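Local coordinates for protein gp18 (PDB 3GS9) that is a prophage tail protein, probably a structural component of the phage tail related to the tail-associated endopeptidase family, at residues 64-76 with 85-97. Numbering follows the deposited sequence.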
loop_
_atom_site.group_PDB
_atom_site.type_symbol
_atom_site.label_atom_id
_atom_site.label_comp_id
_atom_site.label_asym_id
_atom_site.label_seq_id
_atom_site.Cartn_x
_atom_site.Cartn_y
_atom_site.Cartn_z
ATOM N N PHE A 64 6.446 -15.898 -30.980
ATOM C CA PHE A 64 7.595 -16.615 -30.458
ATOM C C PHE A 64 7.130 -17.990 -29.966
ATOM O O PHE A 64 6.232 -18.080 -29.143
ATOM C CB PHE A 64 8.293 -15.817 -29.347
ATOM C CG PHE A 64 9.325 -16.621 -28.600
ATOM C CD1 PHE A 64 10.490 -17.027 -29.211
ATOM C CD2 PHE A 64 9.108 -16.977 -27.283
ATOM C CE1 PHE A 64 11.426 -17.813 -28.536
ATOM C CE2 PHE A 64 10.042 -17.755 -26.612
ATOM C CZ PHE A 64 11.201 -18.148 -27.230
ATOM N N ARG A 65 7.728 -19.029 -30.526
ATOM C CA ARG A 65 7.431 -20.443 -30.213
ATOM C C ARG A 65 5.919 -20.767 -30.144
ATOM O O ARG A 65 5.438 -21.463 -29.247
ATOM C CB ARG A 65 8.163 -20.901 -28.953
ATOM C CG ARG A 65 9.644 -21.014 -29.146
ATOM C CD ARG A 65 10.334 -21.378 -27.859
ATOM N NE ARG A 65 11.763 -21.586 -28.071
ATOM C CZ ARG A 65 12.678 -21.674 -27.108
ATOM N NH1 ARG A 65 12.338 -21.559 -25.820
ATOM N NH2 ARG A 65 13.952 -21.867 -27.440
ATOM N N GLY A 66 5.191 -20.243 -31.100
ATOM C CA GLY A 66 3.799 -20.621 -31.243
ATOM C C GLY A 66 2.847 -19.794 -30.406
ATOM O O GLY A 66 1.632 -20.041 -30.449
ATOM N N GLN A 67 3.367 -18.802 -29.674
ATOM C CA GLN A 67 2.528 -17.927 -28.869
ATOM C C GLN A 67 2.667 -16.486 -29.298
ATOM O O GLN A 67 3.717 -16.092 -29.779
ATOM C CB GLN A 67 2.894 -18.052 -27.397
ATOM C CG GLN A 67 2.721 -19.483 -26.879
ATOM C CD GLN A 67 1.268 -19.893 -26.825
ATOM O OE1 GLN A 67 0.413 -19.160 -26.309
ATOM N NE2 GLN A 67 0.966 -21.051 -27.385
ATOM N N GLU A 68 1.605 -15.714 -29.080
ATOM C CA GLU A 68 1.541 -14.295 -29.479
ATOM C C GLU A 68 1.677 -13.380 -28.258
ATOM O O GLU A 68 0.996 -13.587 -27.256
ATOM C CB GLU A 68 0.202 -13.995 -30.151
ATOM C CG GLU A 68 0.074 -12.606 -30.731
ATOM C CD GLU A 68 -1.290 -12.355 -31.399
ATOM O OE1 GLU A 68 -2.063 -13.329 -31.539
ATOM O OE2 GLU A 68 -1.574 -11.218 -31.819
ATOM N N PHE A 69 2.541 -12.381 -28.388
ATOM C CA PHE A 69 2.821 -11.362 -27.346
ATOM C C PHE A 69 2.624 -10.019 -27.999
ATOM O O PHE A 69 2.925 -9.852 -29.200
ATOM C CB PHE A 69 4.241 -11.490 -26.817
ATOM C CG PHE A 69 4.561 -12.847 -26.232
ATOM C CD1 PHE A 69 4.980 -13.909 -27.054
ATOM C CD2 PHE A 69 4.430 -13.063 -24.856
ATOM C CE1 PHE A 69 5.265 -15.152 -26.523
ATOM C CE2 PHE A 69 4.693 -14.281 -24.302
ATOM C CZ PHE A 69 5.092 -15.354 -25.119
ATOM N N VAL A 70 2.095 -9.064 -27.255
ATOM C CA VAL A 70 1.726 -7.771 -27.797
ATOM C C VAL A 70 2.529 -6.661 -27.126
ATOM O O VAL A 70 2.606 -6.611 -25.892
ATOM C CB VAL A 70 0.230 -7.547 -27.538
ATOM C CG1 VAL A 70 -0.200 -6.194 -28.077
ATOM C CG2 VAL A 70 -0.526 -8.669 -28.203
ATOM N N VAL A 71 3.140 -5.802 -27.937
ATOM C CA VAL A 71 3.989 -4.723 -27.405
ATOM C C VAL A 71 3.113 -3.693 -26.665
ATOM O O VAL A 71 2.248 -3.086 -27.277
ATOM C CB VAL A 71 4.758 -4.049 -28.546
ATOM C CG1 VAL A 71 5.507 -2.826 -28.047
ATOM C CG2 VAL A 71 5.654 -5.083 -29.279
ATOM N N LYS A 72 3.313 -3.559 -25.339
ATOM C CA LYS A 72 2.641 -2.558 -24.508
ATOM C C LYS A 72 3.578 -1.494 -23.923
ATOM O O LYS A 72 3.141 -0.375 -23.659
ATOM C CB LYS A 72 1.908 -3.241 -23.350
ATOM C CG LYS A 72 0.718 -4.117 -23.744
ATOM C CD LYS A 72 -0.283 -3.254 -24.446
ATOM C CE LYS A 72 -1.664 -3.767 -24.414
ATOM N NZ LYS A 72 -2.609 -2.632 -24.767
ATOM N N GLN A 73 4.844 -1.853 -23.677
ATOM C CA GLN A 73 5.853 -0.903 -23.280
ATOM C C GLN A 73 6.989 -0.932 -24.279
ATOM O O GLN A 73 7.330 -1.995 -24.790
ATOM C CB GLN A 73 6.355 -1.201 -21.891
ATOM C CG GLN A 73 5.314 -0.920 -20.855
ATOM C CD GLN A 73 5.692 -1.424 -19.486
ATOM O OE1 GLN A 73 5.774 -2.645 -19.250
ATOM N NE2 GLN A 73 5.845 -0.488 -18.536
ATOM N N LEU A 74 7.530 0.247 -24.571
ATOM C CA LEU A 74 8.555 0.444 -25.590
ATOM C C LEU A 74 9.300 1.741 -25.303
ATOM O O LEU A 74 8.692 2.822 -25.132
ATOM C CB LEU A 74 7.905 0.525 -26.971
ATOM C CG LEU A 74 8.724 0.603 -28.270
ATOM C CD1 LEU A 74 9.476 -0.687 -28.483
ATOM C CD2 LEU A 74 7.830 0.864 -29.465
ATOM N N SER A 75 10.611 1.616 -25.223
ATOM C CA SER A 75 11.508 2.766 -25.001
ATOM C C SER A 75 12.079 3.208 -26.356
ATOM O O SER A 75 12.166 2.415 -27.286
ATOM C CB SER A 75 12.614 2.347 -24.043
ATOM O OG SER A 75 13.484 1.433 -24.692
ATOM N N HIS A 76 12.420 4.496 -26.505
ATOM C CA HIS A 76 13.086 4.977 -27.714
ATOM C C HIS A 76 14.318 5.787 -27.344
ATOM O O HIS A 76 14.180 6.868 -26.783
ATOM C CB HIS A 76 12.168 5.881 -28.545
ATOM C CG HIS A 76 10.901 5.226 -28.990
ATOM N ND1 HIS A 76 9.843 5.009 -28.133
ATOM C CD2 HIS A 76 10.492 4.806 -30.210
ATOM C CE1 HIS A 76 8.857 4.425 -28.798
ATOM N NE2 HIS A 76 9.225 4.300 -30.060
ATOM N N LYS A 85 15.526 0.202 -29.069
ATOM C CA LYS A 85 14.195 0.092 -28.456
ATOM C C LYS A 85 14.178 -1.120 -27.547
ATOM O O LYS A 85 14.691 -2.183 -27.920
ATOM C CB LYS A 85 13.065 -0.019 -29.499
ATOM C CG LYS A 85 13.003 1.155 -30.473
ATOM C CD LYS A 85 11.668 1.224 -31.208
ATOM C CE LYS A 85 11.391 0.009 -32.061
ATOM N NZ LYS A 85 10.544 0.357 -33.253
ATOM N N ASP A 86 13.634 -0.946 -26.338
ATOM C CA ASP A 86 13.493 -2.032 -25.386
ATOM C C ASP A 86 11.997 -2.308 -25.342
ATOM O O ASP A 86 11.209 -1.403 -25.044
ATOM C CB ASP A 86 14.012 -1.639 -24.007
ATOM C CG ASP A 86 15.536 -1.427 -23.991
ATOM O OD1 ASP A 86 16.163 -1.484 -25.077
ATOM O OD2 ASP A 86 16.103 -1.192 -22.891
ATOM N N ILE A 87 11.630 -3.534 -25.701
ATOM C CA ILE A 87 10.227 -3.963 -25.806
ATOM C C ILE A 87 9.847 -4.782 -24.581
ATOM O O ILE A 87 10.618 -5.633 -24.140
ATOM C CB ILE A 87 10.008 -4.884 -27.061
ATOM C CG1 ILE A 87 10.082 -4.077 -28.353
ATOM C CG2 ILE A 87 8.650 -5.636 -26.982
ATOM C CD1 ILE A 87 11.490 -3.667 -28.745
ATOM N N ARG A 88 8.656 -4.552 -24.058
ATOM C CA ARG A 88 8.052 -5.465 -23.137
ATOM C C ARG A 88 6.666 -5.796 -23.690
ATOM O O ARG A 88 5.853 -4.909 -23.912
ATOM C CB ARG A 88 7.988 -4.868 -21.727
ATOM C CG ARG A 88 9.343 -4.843 -21.011
ATOM C CD ARG A 88 9.230 -4.377 -19.560
ATOM N NE ARG A 88 8.411 -5.290 -18.760
ATOM C CZ ARG A 88 8.832 -6.426 -18.206
ATOM N NH1 ARG A 88 10.088 -6.839 -18.354
ATOM N NH2 ARG A 88 7.980 -7.165 -17.503
ATOM N N ALA A 89 6.430 -7.085 -23.921
ATOM C CA ALA A 89 5.241 -7.587 -24.607
ATOM C C ALA A 89 4.574 -8.698 -23.796
ATOM O O ALA A 89 5.030 -9.851 -23.823
ATOM C CB ALA A 89 5.612 -8.115 -26.028
ATOM N N PRO A 90 3.522 -8.350 -23.034
ATOM C CA PRO A 90 2.679 -9.369 -22.382
ATOM C C PRO A 90 1.974 -10.310 -23.364
ATOM O O PRO A 90 1.579 -9.904 -24.462
ATOM C CB PRO A 90 1.611 -8.537 -21.663
ATOM C CG PRO A 90 2.312 -7.212 -21.425
ATOM C CD PRO A 90 3.098 -6.982 -22.681
ATOM N N HIS A 91 1.866 -11.559 -22.956
ATOM C CA HIS A 91 1.139 -12.563 -23.719
ATOM C C HIS A 91 -0.277 -12.074 -24.095
ATOM O O HIS A 91 -0.915 -11.361 -23.345
ATOM C CB HIS A 91 1.092 -13.844 -22.920
ATOM C CG HIS A 91 0.547 -14.989 -23.705
ATOM N ND1 HIS A 91 -0.795 -15.286 -23.721
ATOM C CD2 HIS A 91 1.143 -15.864 -24.547
ATOM C CE1 HIS A 91 -0.996 -16.332 -24.511
ATOM N NE2 HIS A 91 0.164 -16.704 -25.019
ATOM N N ILE A 92 -0.748 -12.479 -25.275
ATOM C CA ILE A 92 -2.073 -12.093 -25.774
ATOM C C ILE A 92 -3.234 -12.365 -24.797
ATOM O O ILE A 92 -4.216 -11.655 -24.790
ATOM C CB ILE A 92 -2.335 -12.778 -27.163
ATOM C CG1 ILE A 92 -3.510 -12.104 -27.869
ATOM C CG2 ILE A 92 -2.438 -14.280 -27.029
ATOM C CD1 ILE A 92 -3.175 -10.752 -28.364
ATOM N N TYR A 93 -3.058 -13.348 -23.909
ATOM C CA TYR A 93 -4.061 -13.620 -22.865
ATOM C C TYR A 93 -4.457 -12.349 -22.134
ATOM O O TYR A 93 -5.637 -12.101 -21.914
ATOM C CB TYR A 93 -3.501 -14.612 -21.876
ATOM C CG TYR A 93 -4.342 -14.777 -20.628
ATOM C CD1 TYR A 93 -5.638 -15.288 -20.713
ATOM C CD2 TYR A 93 -3.827 -14.478 -19.383
ATOM C CE1 TYR A 93 -6.425 -15.433 -19.576
ATOM C CE2 TYR A 93 -4.590 -14.651 -18.236
ATOM C CZ TYR A 93 -5.891 -15.140 -18.351
ATOM O OH TYR A 93 -6.644 -15.330 -17.210
ATOM N N TYR A 94 -3.464 -11.547 -21.779
ATOM C CA TYR A 94 -3.689 -10.343 -20.935
ATOM C C TYR A 94 -4.509 -9.253 -21.608
ATOM O O TYR A 94 -5.063 -8.373 -20.938
ATOM C CB TYR A 94 -2.378 -9.811 -20.379
ATOM C CG TYR A 94 -1.853 -10.763 -19.362
ATOM C CD1 TYR A 94 -2.436 -10.847 -18.131
ATOM C CD2 TYR A 94 -0.871 -11.678 -19.689
ATOM C CE1 TYR A 94 -2.017 -11.762 -17.183
ATOM C CE2 TYR A 94 -0.420 -12.615 -18.745
ATOM C CZ TYR A 94 -1.006 -12.640 -17.500
ATOM O OH TYR A 94 -0.624 -13.523 -16.529
ATOM N N THR A 95 -4.647 -9.342 -22.943
ATOM C CA THR A 95 -5.533 -8.423 -23.650
ATOM C C THR A 95 -7.028 -8.627 -23.366
ATOM O O THR A 95 -7.814 -7.800 -23.763
ATOM C CB THR A 95 -5.304 -8.409 -25.210
ATOM O OG1 THR A 95 -5.758 -9.636 -25.809
ATOM C CG2 THR A 95 -3.822 -8.125 -25.526
ATOM N N CYS A 96 -7.404 -9.725 -22.706
ATOM C CA CYS A 96 -8.804 -9.924 -22.300
ATOM C C CYS A 96 -9.308 -8.839 -21.348
ATOM O O CYS A 96 -10.528 -8.635 -21.179
ATOM C CB CYS A 96 -9.050 -11.333 -21.716
ATOM S SG CYS A 96 -8.448 -11.696 -20.103
ATOM N N GLN A 97 -8.375 -8.148 -20.710
ATOM C CA GLN A 97 -8.739 -7.050 -19.845
ATOM C C GLN A 97 -9.400 -5.878 -20.590
ATOM O O GLN A 97 -10.068 -5.033 -19.946
ATOM C CB GLN A 97 -7.520 -6.556 -19.078
ATOM C CG GLN A 97 -7.904 -5.845 -17.810
ATOM C CD GLN A 97 -6.920 -4.801 -17.408
ATOM O OE1 GLN A 97 -5.781 -4.795 -17.870
ATOM N NE2 GLN A 97 -7.358 -3.881 -16.542
HETATM O O HOH W 1 8.881 3.096 -32.488
#
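The imidazole of His91 turns its edge to the face of Phe69, a T-shaped pair with ring planes at 86° and CD2 of His91 over the phenyl. Glu68 O sits above one imidazole face, near the rim, and Trp37 also stacks on this ring. At the imidazole edge, His91 NE2 donates to Gln67 OE1 (2.8 Å), on a lone pair of an amide nearly coplanar with the ring. Tyr93 N donates to His91 ND1 (3.0 Å) from a position tilted out of the ring plane; with NE2 as donor and ND1 as acceptor, the ring's rotation is fixed. In the conformer described, Gln73 OE1 comes only within contact distance of the Arg88 guanidinium edge, and Arg88 NH1 reaches Glu40 in a salt bridge.

Beyond the rings, Val70 CG2 presses tightly on Ile92 CD1 (3.4 Å), and Leu74 CD1 lies alongside Ile87 CG1 (3.4 Å). Backbone bonds join Val70 N to Pro90 O and Ile92 N to Glu68 O. Arg88 O accepts from both Lys72 N and Gln73 N (3.2 Å each), while Arg88 N returns a bond to Gln73 O. Farther along, Ser75 OG takes the N-H of Asp86 (2.9 Å from Asp86 N).

Gln73 and Leu74 also pair with a strand of a second subunit, continuing the sheet across the interface. Lys72 and Gln73, both opposite Arg88, form a classic beta bulge within an antiparallel hairpin of the N-terminal domain of the prophage endopeptidase tail family.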